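Local coordinates for HTH-type transcriptional regulator mcbR (Escherichia coli UMEA 3718-1, PDB 4P9F), which represses expression of McbA by binding to its promoter region, which prevents colanic acid overproduction and mucoidy, and is important for biofilm formation, at residues Leu18-Leu23 and Asp121-Ile126; Pro69-Arg74 and Met156-His161; Asn12-Gln17 and Leu50-Val55; Glu165-Ala170 and Ile206-Gln211; Asp77-Ile82 and Glu150-Arg155. One frame throughout, in Å; residues are numbered along the deposited sequence.

Interaction 1: residues Leu18-Leu23 and Asp121-Ile126; sequences LSIGAL and DMEQII
Ile20 meets Ile126 side chain to side chain, roughly at right angles, and this is the tightly packed half of the contact. CG2 of Ile126 lies against Ile20 CA at 3.7 Å and Ile20 CB at 3.9 Å, while its other branch ends with CD1 3.6 Å from Ile20 O. That carbonyl oxygen is satisfied by a hydrogen bond with Tyr164 OH. The other half is looser and opens to solvent: the extended, exposed Glu123 runs past the ethyl arm of Ile20, with OE2 3.4 Å from Ile20 CD1, a van der Waals touch of carboxylate oxygen on methyl. Ile20 CG1 sits between backbone N and carbonyl carbon (chi1 66°), which turns CD1 to this edge. Gly21, at positive phi, is the C-prime residue of a Schellman motif ending helix 6-19. The contact thus sets the C-terminal end of that DNA-binding-domain helix on the first turn of helix 122-138, with Tyr164 and Leu163 of helix 161-166 packing on Ile126.

Interaction 2: residues Pro69-Arg74 and Met156-His161; sequences PEVGKR and MGPGLH
The linker that leads from the wing strand 65-67 of the DNA-binding domain into helix 73-95 of the FCD domain passes here over the Gly157-Pro158-Gly159 break between helices 143-156 and 161-166. Val71 carries the contact. Its CG2 methyl stands over the Pro158 ring, about equally far from three ring atoms: CB at 4.0 Å, and both CG and CD at 4.1 Å. CG2 is anti to the carbonyl carbon of Val71, which puts this methyl over the ring while CG1 is turned to the Gly159 side, where Val71 CB lies 4.3 Å from Gly159 N. Pro69 adds its carbonyl rather than its ring: Pro69 O rests 3.8 Å from Pro158 CB. The contact is van der Waals in kind; Val71 O bonds Tyr213 OH, and Gly159 O bonds Gln212 NE2. From Pro158 to Leu160 the chain keeps helical torsions, but its bonds span three residues, Gly159 N donating to Met156 O at 2.8 Å and Leu160 N to Gly157 O at 2.9 Å. Glycine suits position 159, since a CB there would collide with Met156 O. Gly72 occupies the N-cap position of helix 73-95. A short linker joining a winged-helix domain to an all-helical FCD domain is the architecture of the FadR branch of GntR regulators.

Interaction 3: residues Asn12-Gln17 and Leu50-Val55; sequences NDLKHQ and LRLVSV
Leu52 meets Leu14 and Lys15 where helix 42-54 crosses helix 6-19. Leu50, at the end of the helix-turn-helix motif, packs on Phe66 and on Arg51 of the second subunit. Arg51 reaches back to helix 6-19 by a salt bridge from NH1 to Glu11. Leu52 then forks over the first helix: CD1 sits 3.6 Å from Leu14 CB and 3.8 Å from Leu14 CD1, whereas CD2 lies on the aliphatic stem of Lys15, 3.7 Å from CG. With both methyl branches gone, as in an alanine, a gap is likely to open beside Leu14 and the Lys15 stem to lose this neighbour. Val53 returns to Phe66. Ser54 OG donates to Arg51 O at 2.6 Å, tilted 31° from the carbonyl plane. Between the two segments the cohesion is purely apolar, with the extended lysine chain supplying methylenes to a leucine while its ammonium lies beyond them.

Interaction 4: residues Glu165-Ala170 and Ile206-Gln211; sequences EAINPA and IAILYQ
Ile167, the first residue to leave helical geometry after helix 161-166, faces the last turns of helix 191-210 with its CA 8.3 Å from that of Ile208, a spacing bridged by side chains alone. Its ethyl arm does the touching. CG1 lies anti to the carbonyl carbon, and a second bend (chi2 -56°) folds CD1 so that both atoms of the arm meet one methyl, Ile208 CG2, at 3.9 Å from CG1 and 3.8 Å from CD1. The same CD1 also comes against the amide of Gln211, 3.5 Å from OE1. Gln211 reaches it as an extended chain crossing at a slant. Leu172 packs on both isoleucines from the following loop, and Met122 of helix 122-138 on Ile167. Just beyond, Asn168 OD1 accepts a weak bond of 3.3 Å from Ala170 N, an Asx turn that leads the chain into the short 3-10 segment at Pro169. What joins the two segments is thus a small hydrophobic patch near the surface, with the exposed Gln211 at its edge; the pair is held by van der Waals contact, and Gln211 OE1, beside the ethyl arm, has a weak hydrogen bond with Tyr162 OH.

Interaction 5: residues Asp77-Ile82 and Glu150-Arg155; sequences DEINRI and EQLWVR
Arg155 NH1 forms a salt bridge with Glu147 OE1 of the second subunit, while the CB of the same arginine packs on Ile79 within its own chain. Glu78 OE2 is gripped twice, accepting from Leu145 N and, weakly, from Ile144 N of the second subunit. These residues belong to a nearly antiparallel helix pair of the all-helical FCD domain, helices 73-95 and 143-156, whose segments approach to 10.0 Å between axes at 162°. Ile79 CD1 lies 3.7 Å from Arg155 CB and 3.8 Å from Arg155 C; bends at chi2 and chi3 then carry the guanidinium away to the other subunit. The second branch of Ile79 fits against the backbone, CG2 being 3.6 Å from Leu152 O. The apolar face is thus buried between the helices, while polar side chains next to it serve the dimer, Gln151 OE1 also bonding Gln151 NE2 of the second subunit. One turn along from Ile79, Ile82 meets Leu152 at about a right angle, methyl on methyl, with CG2 of Ile82 3.6 Å from CD1 of Leu152.

Overall arrangement
Interaction 3 comes first along the chain and lies wholly in the DNA-binding domain; interaction 1 ties helix 6-19, which both share, to helix 122-138, their centres about 16 Å apart. Interaction 5 is nested inside the loop closed by interaction 2, about 10 Å away between centres, and both use helix 73-95. Interaction 1 touches interaction 2, Gly21 O being a probable hydrogen-bond partner of His161 ND1. Interaction 4 closes last, about 25 Å from interaction 3 between centres, on helix 191-210. Interaction 1 thus joins the two domains within one chain and interaction 2 fixes their linker on the FCD domain, whereas interactions 3 and 5 also reach the second subunit, consistent with a dimeric repressor.

Interaction 1: residues Leu18-Leu23 and Asp121-Ile126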
# COMPACT_ATOMS: atom_id res chain seq x y z
N LEU A 18 -0.91 -6.81 15.36
CA LEU A 18 -1.77 -5.70 14.92
C LEU A 18 -2.88 -6.23 14.02
O LEU A 18 -4.04 -5.95 14.27
CB LEU A 18 -0.96 -4.62 14.20
CG LEU A 18 -0.09 -3.72 15.10
CD1 LEU A 18 0.90 -2.94 14.25
CD2 LEU A 18 -0.96 -2.74 15.93
N SER A 19 -2.52 -7.05 13.04
CA SER A 19 -3.44 -7.58 12.04
C SER A 19 -4.59 -8.43 12.60
O SER A 19 -5.71 -8.37 12.07
CB SER A 19 -2.68 -8.45 11.03
OG SER A 19 -1.76 -7.66 10.31
N ILE A 20 -4.32 -9.19 13.65
CA ILE A 20 -5.35 -10.07 14.21
C ILE A 20 -6.15 -9.41 15.33
O ILE A 20 -6.96 -10.06 16.00
CB ILE A 20 -4.75 -11.38 14.75
CG1 ILE A 20 -3.85 -11.08 15.96
CG2 ILE A 20 -4.02 -12.14 13.65
CD1 ILE A 20 -3.31 -12.33 16.65
N GLY A 21 -5.92 -8.11 15.53
CA GLY A 21 -6.64 -7.35 16.55
C GLY A 21 -6.21 -7.58 17.99
O GLY A 21 -6.94 -7.26 18.93
N ALA A 22 -5.00 -8.10 18.17
CA ALA A 22 -4.48 -8.39 19.51
C ALA A 22 -4.09 -7.12 20.26
O ALA A 22 -4.02 -7.12 21.49
CB ALA A 22 -3.28 -9.35 19.41
N LEU A 23 -3.86 -6.03 19.55
CA LEU A 23 -3.47 -4.79 20.22
C LEU A 23 -4.62 -3.79 20.17
O LEU A 23 -5.20 -3.54 19.12
CB LEU A 23 -2.22 -4.19 19.56
CG LEU A 23 -1.02 -5.14 19.54
CD1 LEU A 23 0.18 -4.48 18.90
CD2 LEU A 23 -0.69 -5.61 20.93
N ASP A 121 -12.34 -20.50 19.24
CA ASP A 121 -11.05 -19.82 19.30
C ASP A 121 -11.02 -18.60 18.37
O ASP A 121 -10.74 -18.72 17.17
CB ASP A 121 -9.93 -20.80 18.94
CG ASP A 121 -8.56 -20.29 19.31
OD1 ASP A 121 -8.39 -19.06 19.44
OD2 ASP A 121 -7.66 -21.12 19.48
N MSE A 122 -11.29 -17.43 18.92
CA MSE A 122 -11.49 -16.26 18.08
C MSE A 122 -10.20 -15.88 17.37
O MSE A 122 -10.23 -15.49 16.21
CB MSE A 122 -12.02 -15.08 18.89
CG MSE A 122 -12.14 -13.80 18.04
SE MSE A 122 -13.46 -13.96 16.62
CE MSE A 122 -15.05 -13.70 17.70
N GLU A 123 -9.07 -15.98 18.06
CA GLU A 123 -7.80 -15.60 17.46
C GLU A 123 -7.45 -16.48 16.25
O GLU A 123 -7.02 -15.99 15.21
CB GLU A 123 -6.68 -15.65 18.49
CG GLU A 123 -5.35 -15.24 17.90
CD GLU A 123 -4.22 -15.33 18.91
OE1 GLU A 123 -4.50 -15.66 20.08
OE2 GLU A 123 -3.05 -15.10 18.53
N GLN A 124 -7.69 -17.78 16.39
CA GLN A 124 -7.45 -18.74 15.33
C GLN A 124 -8.41 -18.54 14.15
O GLN A 124 -8.01 -18.68 13.00
CB GLN A 124 -7.59 -20.16 15.89
CG GLN A 124 -6.26 -20.75 16.31
CD GLN A 124 -5.32 -20.95 15.12
OE1 GLN A 124 -4.52 -20.07 14.78
NE2 GLN A 124 -5.42 -22.12 14.49
N ILE A 125 -9.65 -18.19 14.44
CA ILE A 125 -10.61 -17.82 13.39
C ILE A 125 -10.07 -16.65 12.56
O ILE A 125 -10.07 -16.65 11.33
CB ILE A 125 -11.97 -17.42 13.98
CG1 ILE A 125 -12.66 -18.62 14.64
CG2 ILE A 125 -12.87 -16.78 12.89
CD1 ILE A 125 -13.96 -18.26 15.29
N ILE A 126 -9.63 -15.62 13.27
CA ILE A 126 -9.10 -14.45 12.60
C ILE A 126 -7.84 -14.81 11.81
O ILE A 126 -7.72 -14.48 10.63
CB ILE A 126 -8.81 -13.34 13.62
CG1 ILE A 126 -10.14 -12.86 14.22
CG2 ILE A 126 -8.09 -12.19 12.96
CD1 ILE A 126 -9.99 -11.86 15.35

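Interaction 2: residues Pro69-Arg74 and Met156-His161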
# COMPACT_ATOMS: atom_id res chain seq x y z
N PRO A 69 -2.58 2.93 16.70
CA PRO A 69 -3.48 3.96 16.19
C PRO A 69 -4.94 3.71 16.54
O PRO A 69 -5.33 2.56 16.74
CB PRO A 69 -3.28 3.88 14.67
CG PRO A 69 -1.94 3.29 14.50
CD PRO A 69 -1.81 2.29 15.62
N GLU A 70 -5.72 4.78 16.59
CA GLU A 70 -7.16 4.73 16.74
C GLU A 70 -7.76 4.51 15.36
O GLU A 70 -7.35 5.18 14.42
CB GLU A 70 -7.72 6.04 17.31
CG GLU A 70 -7.13 6.49 18.64
CD GLU A 70 -7.66 5.71 19.82
OE1 GLU A 70 -8.64 4.94 19.65
OE2 GLU A 70 -7.10 5.86 20.93
N VAL A 71 -8.62 3.52 15.21
CA VAL A 71 -9.26 3.31 13.92
C VAL A 71 -10.77 3.58 14.01
O VAL A 71 -11.57 2.70 14.36
CB VAL A 71 -8.98 1.87 13.40
CG1 VAL A 71 -9.61 1.63 12.03
CG2 VAL A 71 -7.48 1.63 13.36
N GLY A 72 -11.17 4.80 13.66
CA GLY A 72 -12.57 5.18 13.65
C GLY A 72 -13.26 4.61 12.42
O GLY A 72 -12.59 4.09 11.54
N LYS A 73 -14.58 4.75 12.36
CA LYS A 73 -15.38 4.23 11.24
C LYS A 73 -14.91 4.84 9.92
O LYS A 73 -14.83 4.16 8.89
CB LYS A 73 -16.87 4.54 11.46
CG LYS A 73 -17.78 3.97 10.36
CD LYS A 73 -19.22 4.44 10.52
CE LYS A 73 -19.90 3.75 11.67
NZ LYS A 73 -21.37 4.02 11.72
N ARG A 74 -14.61 6.13 9.96
CA ARG A 74 -14.13 6.85 8.79
C ARG A 74 -12.85 6.22 8.24
O ARG A 74 -12.72 6.01 7.03
CB ARG A 74 -13.91 8.32 9.15
CG ARG A 74 -13.14 9.08 8.10
CD ARG A 74 -14.06 9.53 6.99
NE ARG A 74 -14.84 10.70 7.37
CZ ARG A 74 -14.55 11.94 7.01
NH1 ARG A 74 -13.49 12.18 6.25
NH2 ARG A 74 -15.31 12.95 7.40
N MSE A 156 -6.00 -1.69 9.51
CA MSE A 156 -7.34 -1.88 10.06
C MSE A 156 -7.32 -2.76 11.31
O MSE A 156 -8.29 -2.75 12.08
CB MSE A 156 -8.29 -2.48 9.04
CG MSE A 156 -8.01 -3.90 8.65
SE MSE A 156 -9.33 -4.50 7.31
CE MSE A 156 -10.84 -4.58 8.38
N GLY A 157 -6.22 -3.48 11.51
CA GLY A 157 -6.05 -4.40 12.62
C GLY A 157 -6.60 -4.04 13.99
O GLY A 157 -7.28 -4.86 14.60
N PRO A 158 -6.28 -2.84 14.51
CA PRO A 158 -6.80 -2.46 15.84
C PRO A 158 -8.34 -2.44 15.88
O PRO A 158 -8.94 -2.64 16.94
CB PRO A 158 -6.22 -1.06 16.07
CG PRO A 158 -4.97 -1.02 15.21
CD PRO A 158 -5.34 -1.83 13.98
N GLY A 159 -8.96 -2.24 14.73
CA GLY A 159 -10.40 -2.26 14.64
C GLY A 159 -10.97 -3.65 14.93
O GLY A 159 -12.16 -3.78 15.20
N LEU A 160 -10.11 -4.67 14.92
CA LEU A 160 -10.53 -6.06 15.16
C LEU A 160 -10.51 -6.44 16.64
O LEU A 160 -11.02 -7.49 17.05
CB LEU A 160 -9.65 -7.04 14.37
CG LEU A 160 -10.05 -7.36 12.93
CD1 LEU A 160 -9.89 -6.16 12.02
CD2 LEU A 160 -9.27 -8.57 12.41
N HIS A 161 -9.93 -5.56 17.46
CA HIS A 161 -9.81 -5.85 18.89
C HIS A 161 -11.18 -6.04 19.52
O HIS A 161 -11.34 -6.79 20.48
CB HIS A 161 -9.06 -4.73 19.59
CG HIS A 161 -8.73 -5.03 21.02
ND1 HIS A 161 -7.73 -5.89 21.39
CD2 HIS A 161 -9.28 -4.56 22.17
CE1 HIS A 161 -7.66 -5.94 22.71
NE2 HIS A 161 -8.59 -5.15 23.20

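Interaction 3: residues Asn12-Gln17 and Leu50-Val55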
# COMPACT_ATOMS: atom_id res chain seq x y z
N ASN A 12 7.64 -8.45 12.02
CA ASN A 12 6.60 -9.36 11.53
C ASN A 12 5.67 -9.81 12.63
O ASN A 12 4.46 -9.92 12.41
CB ASN A 12 7.23 -10.56 10.83
CG ASN A 12 7.81 -10.20 9.48
OD1 ASN A 12 7.39 -9.21 8.86
ND2 ASN A 12 8.75 -11.00 9.01
N ASP A 13 6.21 -10.06 13.82
CA ASP A 13 5.35 -10.45 14.93
C ASP A 13 4.41 -9.31 15.36
O ASP A 13 3.23 -9.53 15.64
CB ASP A 13 6.19 -10.95 16.10
CG ASP A 13 6.82 -12.33 15.81
OD1 ASP A 13 6.32 -13.02 14.90
OD2 ASP A 13 7.81 -12.70 16.48
N LEU A 14 4.92 -8.09 15.39
CA LEU A 14 4.07 -6.94 15.68
C LEU A 14 3.03 -6.72 14.56
O LEU A 14 1.89 -6.37 14.84
CB LEU A 14 4.90 -5.67 15.85
CG LEU A 14 5.73 -5.58 17.14
CD1 LEU A 14 6.72 -4.43 17.05
CD2 LEU A 14 4.81 -5.45 18.35
N LYS A 15 3.42 -6.90 13.31
CA LYS A 15 2.45 -6.81 12.20
C LYS A 15 1.34 -7.84 12.39
O LYS A 15 0.15 -7.54 12.22
CB LYS A 15 3.13 -7.02 10.86
CG LYS A 15 3.98 -5.83 10.38
CD LYS A 15 4.61 -6.14 8.99
CE LYS A 15 5.38 -4.93 8.42
NZ LYS A 15 6.01 -5.21 7.06
N HIS A 16 1.74 -9.04 12.78
CA HIS A 16 0.79 -10.13 13.00
C HIS A 16 -0.17 -9.79 14.15
O HIS A 16 -1.38 -9.89 14.00
CB HIS A 16 1.53 -11.44 13.27
CG HIS A 16 0.63 -12.63 13.40
ND1 HIS A 16 0.17 -13.09 14.61
CD2 HIS A 16 0.02 -13.40 12.46
CE1 HIS A 16 -0.64 -14.12 14.42
NE2 HIS A 16 -0.75 -14.33 13.12
N GLN A 17 0.39 -9.34 15.27
CA GLN A 17 -0.40 -8.94 16.44
C GLN A 17 -1.39 -7.81 16.09
O GLN A 17 -2.55 -7.88 16.46
CB GLN A 17 0.52 -8.44 17.56
CG GLN A 17 1.44 -9.50 18.14
CD GLN A 17 0.66 -10.63 18.77
OE1 GLN A 17 0.80 -11.79 18.37
NE2 GLN A 17 -0.15 -10.31 19.77
N LEU A 50 9.90 1.47 14.90
CA LEU A 50 10.10 2.64 14.02
C LEU A 50 9.77 2.31 12.58
O LEU A 50 9.28 3.18 11.85
CB LEU A 50 11.52 3.18 14.14
CG LEU A 50 11.76 3.91 15.46
CD1 LEU A 50 13.23 4.27 15.66
CD2 LEU A 50 10.88 5.15 15.52
N ARG A 51 10.02 1.06 12.17
CA ARG A 51 9.60 0.63 10.83
C ARG A 51 8.08 0.73 10.68
O ARG A 51 7.57 1.12 9.64
CB ARG A 51 10.04 -0.82 10.58
CG ARG A 51 11.54 -1.02 10.33
CD ARG A 51 11.83 -2.50 10.04
NE ARG A 51 13.26 -2.72 9.80
CZ ARG A 51 13.79 -3.87 9.42
NH1 ARG A 51 13.00 -4.94 9.26
NH2 ARG A 51 15.09 -3.95 9.20
N LEU A 52 7.36 0.38 11.74
CA LEU A 52 5.90 0.47 11.72
C LEU A 52 5.43 1.93 11.76
O LEU A 52 4.46 2.30 11.09
CB LEU A 52 5.33 -0.34 12.89
CG LEU A 52 5.52 -1.85 12.72
CD1 LEU A 52 5.23 -2.61 14.01
CD2 LEU A 52 4.61 -2.37 11.61
N VAL A 53 6.14 2.77 12.51
CA VAL A 53 5.86 4.20 12.52
C VAL A 53 6.00 4.77 11.11
O VAL A 53 5.18 5.55 10.67
CB VAL A 53 6.77 4.96 13.50
CG1 VAL A 53 6.74 6.50 13.24
CG2 VAL A 53 6.39 4.62 14.94
N SER A 54 7.04 4.35 10.39
CA SER A 54 7.32 4.91 9.06
C SER A 54 6.22 4.60 8.04
O SER A 54 6.08 5.32 7.05
CB SER A 54 8.67 4.42 8.54
OG SER A 54 8.60 3.06 8.17
N VAL A 55 5.47 3.52 8.23
CA VAL A 55 4.32 3.26 7.36
C VAL A 55 2.99 3.62 8.05
O VAL A 55 1.92 3.23 7.58
CB VAL A 55 4.29 1.78 6.85
CG1 VAL A 55 5.53 1.50 6.02
CG2 VAL A 55 4.13 0.79 8.01

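Interaction 4: residues Glu165-Ala170 and Ile206-Gln211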
# COMPACT_ATOMS: atom_id res chain seq x y z
N GLU A 165 -13.78 -9.16 22.58
CA GLU A 165 -14.55 -8.78 23.76
C GLU A 165 -16.04 -8.99 23.56
O GLU A 165 -16.75 -9.41 24.48
CB GLU A 165 -14.27 -7.32 24.12
N ALA A 166 -16.52 -8.74 22.34
CA ALA A 166 -17.96 -8.63 22.16
C ALA A 166 -18.60 -9.71 21.29
O ALA A 166 -19.81 -9.94 21.40
CB ALA A 166 -18.27 -7.27 21.56
N ILE A 167 -17.83 -10.37 20.45
CA ILE A 167 -18.43 -11.30 19.49
C ILE A 167 -18.34 -12.74 19.94
O ILE A 167 -17.25 -13.25 20.24
CB ILE A 167 -17.79 -11.16 18.10
CG1 ILE A 167 -17.92 -9.72 17.60
CG2 ILE A 167 -18.42 -12.14 17.12
CD1 ILE A 167 -19.33 -9.21 17.57
N ASN A 168 -19.49 -13.40 20.01
CA ASN A 168 -19.54 -14.83 20.30
C ASN A 168 -19.27 -15.64 19.03
O ASN A 168 -20.04 -15.57 18.08
CB ASN A 168 -20.90 -15.19 20.90
CG ASN A 168 -21.06 -16.68 21.15
OD1 ASN A 168 -20.08 -17.41 21.32
ND2 ASN A 168 -22.31 -17.13 21.21
N PRO A 169 -18.16 -16.40 19.02
CA PRO A 169 -17.74 -17.18 17.85
C PRO A 169 -18.80 -18.17 17.38
O PRO A 169 -18.74 -18.59 16.23
CB PRO A 169 -16.50 -17.92 18.36
CG PRO A 169 -15.98 -17.08 19.46
CD PRO A 169 -17.20 -16.52 20.13
N ALA A 170 -19.75 -18.51 18.25
CA ALA A 170 -20.84 -19.41 17.90
C ALA A 170 -21.78 -18.76 16.88
O ALA A 170 -22.46 -19.44 16.11
CB ALA A 170 -21.61 -19.81 19.13
N ILE A 206 -17.08 -7.12 7.65
CA ILE A 206 -17.10 -5.69 7.93
C ILE A 206 -18.34 -5.29 8.74
O ILE A 206 -18.25 -4.47 9.67
CB ILE A 206 -17.07 -4.88 6.59
CG1 ILE A 206 -15.68 -4.95 5.95
CG2 ILE A 206 -17.44 -3.41 6.79
CD1 ILE A 206 -15.67 -4.46 4.50
N ALA A 207 -19.48 -5.89 8.41
CA ALA A 207 -20.72 -5.61 9.10
C ALA A 207 -20.58 -5.89 10.60
O ALA A 207 -21.11 -5.17 11.44
CB ALA A 207 -21.85 -6.45 8.50
N ILE A 208 -19.85 -6.95 10.92
CA ILE A 208 -19.55 -7.28 12.30
C ILE A 208 -18.67 -6.21 12.96
O ILE A 208 -18.91 -5.82 14.10
CB ILE A 208 -18.85 -8.65 12.39
CG1 ILE A 208 -19.72 -9.72 11.76
CG2 ILE A 208 -18.55 -9.01 13.85
CD1 ILE A 208 -19.06 -11.06 11.69
N LEU A 209 -17.67 -5.74 12.23
CA LEU A 209 -16.75 -4.75 12.80
C LEU A 209 -17.45 -3.44 13.11
O LEU A 209 -17.11 -2.79 14.08
CB LEU A 209 -15.58 -4.47 11.85
CG LEU A 209 -14.62 -5.62 11.59
CD1 LEU A 209 -13.43 -5.13 10.78
CD2 LEU A 209 -14.16 -6.24 12.91
N TYR A 210 -18.44 -3.07 12.29
CA TYR A 210 -19.09 -1.77 12.47
C TYR A 210 -19.93 -1.71 13.73
O TYR A 210 -20.25 -0.62 14.20
CB TYR A 210 -19.96 -1.42 11.26
CG TYR A 210 -19.20 -0.80 10.13
CD1 TYR A 210 -17.94 -1.26 9.81
CD2 TYR A 210 -19.74 0.23 9.37
CE1 TYR A 210 -17.23 -0.72 8.77
CE2 TYR A 210 -19.02 0.79 8.31
CZ TYR A 210 -17.76 0.30 8.02
OH TYR A 210 -17.00 0.80 6.99
N GLN A 211 -20.24 -2.86 14.31
CA GLN A 211 -21.06 -2.87 15.52
C GLN A 211 -20.36 -2.12 16.66
O GLN A 211 -21.00 -1.69 17.61
CB GLN A 211 -21.37 -4.30 15.96
CG GLN A 211 -22.14 -5.16 14.97
CD GLN A 211 -22.27 -6.62 15.44
OE1 GLN A 211 -21.81 -6.98 16.53
NE2 GLN A 211 -22.88 -7.46 14.61

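Interaction 5: residues Asp77-Ile82 and Glu150-Arg155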
# COMPACT_ATOMS: atom_id res chain seq x y z
N ASP A 77 -13.58 2.70 7.01
CA ASP A 77 -14.25 2.87 5.71
C ASP A 77 -13.24 2.99 4.57
O ASP A 77 -13.33 2.29 3.56
CB ASP A 77 -15.13 4.12 5.70
CG ASP A 77 -16.52 3.88 6.27
OD1 ASP A 77 -16.81 2.76 6.70
OD2 ASP A 77 -17.33 4.84 6.29
N GLU A 78 -12.31 3.92 4.73
CA GLU A 78 -11.30 4.16 3.70
C GLU A 78 -10.43 2.93 3.41
O GLU A 78 -10.19 2.58 2.25
CB GLU A 78 -10.42 5.35 4.07
CG GLU A 78 -9.33 5.60 3.04
CD GLU A 78 -8.46 6.80 3.38
OE1 GLU A 78 -8.67 7.43 4.44
OE2 GLU A 78 -7.55 7.10 2.58
N ILE A 79 -9.94 2.30 4.47
CA ILE A 79 -9.13 1.09 4.35
C ILE A 79 -9.90 -0.01 3.63
O ILE A 79 -9.35 -0.72 2.78
CB ILE A 79 -8.68 0.58 5.74
CG1 ILE A 79 -7.70 1.58 6.36
CG2 ILE A 79 -8.05 -0.82 5.63
CD1 ILE A 79 -7.39 1.33 7.84
N ASN A 80 -11.18 -0.17 3.99
CA ASN A 80 -12.02 -1.18 3.34
C ASN A 80 -12.24 -0.91 1.85
O ASN A 80 -12.19 -1.82 1.04
CB ASN A 80 -13.38 -1.28 4.04
CG ASN A 80 -13.28 -2.02 5.35
OD1 ASN A 80 -12.42 -2.88 5.52
ND2 ASN A 80 -14.15 -1.68 6.29
N ARG A 81 -12.45 0.36 1.51
CA ARG A 81 -12.65 0.74 0.12
C ARG A 81 -11.40 0.46 -0.71
O ARG A 81 -11.49 -0.06 -1.82
CB ARG A 81 -13.04 2.22 0.01
CG ARG A 81 -14.38 2.52 0.63
CD ARG A 81 -14.68 4.00 0.67
NE ARG A 81 -14.94 4.53 -0.66
CZ ARG A 81 -15.45 5.73 -0.88
NH1 ARG A 81 -15.74 6.53 0.14
NH2 ARG A 81 -15.67 6.13 -2.12
N ILE A 82 -10.24 0.76 -0.14
CA ILE A 82 -8.98 0.50 -0.83
C ILE A 82 -8.75 -1.01 -0.99
O ILE A 82 -8.49 -1.50 -2.08
CB ILE A 82 -7.77 1.11 -0.09
CG1 ILE A 82 -7.93 2.63 0.05
CG2 ILE A 82 -6.47 0.79 -0.86
CD1 ILE A 82 -6.92 3.28 1.01
N GLU A 150 -1.47 -6.87 2.84
CA GLU A 150 -1.06 -7.12 4.23
C GLU A 150 -0.90 -5.83 5.01
O GLU A 150 -1.26 -5.74 6.19
CB GLU A 150 0.26 -7.89 4.25
CG GLU A 150 0.14 -9.31 3.77
CD GLU A 150 1.37 -10.12 4.11
OE1 GLU A 150 2.28 -10.13 3.27
OE2 GLU A 150 1.44 -10.71 5.21
N GLN A 151 -0.37 -4.81 4.34
CA GLN A 151 -0.18 -3.50 4.96
C GLN A 151 -1.53 -2.92 5.42
O GLN A 151 -1.67 -2.40 6.53
CB GLN A 151 0.50 -2.57 3.96
CG GLN A 151 1.40 -1.54 4.54
CD GLN A 151 1.91 -0.58 3.48
OE1 GLN A 151 1.81 0.63 3.63
NE2 GLN A 151 2.45 -1.12 2.40
N LEU A 152 -2.54 -3.04 4.57
CA LEU A 152 -3.87 -2.51 4.90
C LEU A 152 -4.53 -3.31 6.03
O LEU A 152 -5.24 -2.75 6.86
CB LEU A 152 -4.73 -2.49 3.64
CG LEU A 152 -4.26 -1.43 2.61
CD1 LEU A 152 -4.90 -1.65 1.23
CD2 LEU A 152 -4.58 -0.01 3.11
N TRP A 153 -4.26 -4.61 6.09
CA TRP A 153 -4.75 -5.43 7.21
C TRP A 153 -4.14 -4.98 8.53
O TRP A 153 -4.79 -5.05 9.58
CB TRP A 153 -4.42 -6.89 6.96
CG TRP A 153 -5.27 -7.56 5.91
CD1 TRP A 153 -6.39 -7.05 5.31
CD2 TRP A 153 -5.02 -8.83 5.29
NE1 TRP A 153 -6.88 -7.95 4.38
CE2 TRP A 153 -6.04 -9.05 4.35
CE3 TRP A 153 -4.01 -9.81 5.45
CZ2 TRP A 153 -6.11 -10.21 3.57
CZ3 TRP A 153 -4.07 -10.96 4.67
CH2 TRP A 153 -5.12 -11.15 3.75
N VAL A 154 -2.87 -4.60 8.49
CA VAL A 154 -2.18 -4.07 9.66
C VAL A 154 -2.84 -2.76 10.11
O VAL A 154 -3.05 -2.55 11.29
CB VAL A 154 -0.68 -3.82 9.40
CG1 VAL A 154 -0.04 -3.06 10.57
CG2 VAL A 154 0.07 -5.16 9.17
N ARG A 155 -3.17 -1.90 9.15
CA ARG A 155 -3.80 -0.60 9.44
C ARG A 155 -5.21 -0.78 10.05
O ARG A 155 -5.57 -0.10 10.99
CB ARG A 155 -3.88 0.25 8.16
CG ARG A 155 -2.53 0.70 7.61
CD ARG A 155 -1.83 1.67 8.53
NE ARG A 155 -2.36 3.04 8.52
CZ ARG A 155 -2.03 3.94 7.58
NH1 ARG A 155 -1.24 3.58 6.58
NH2 ARG A 155 -2.49 5.17 7.64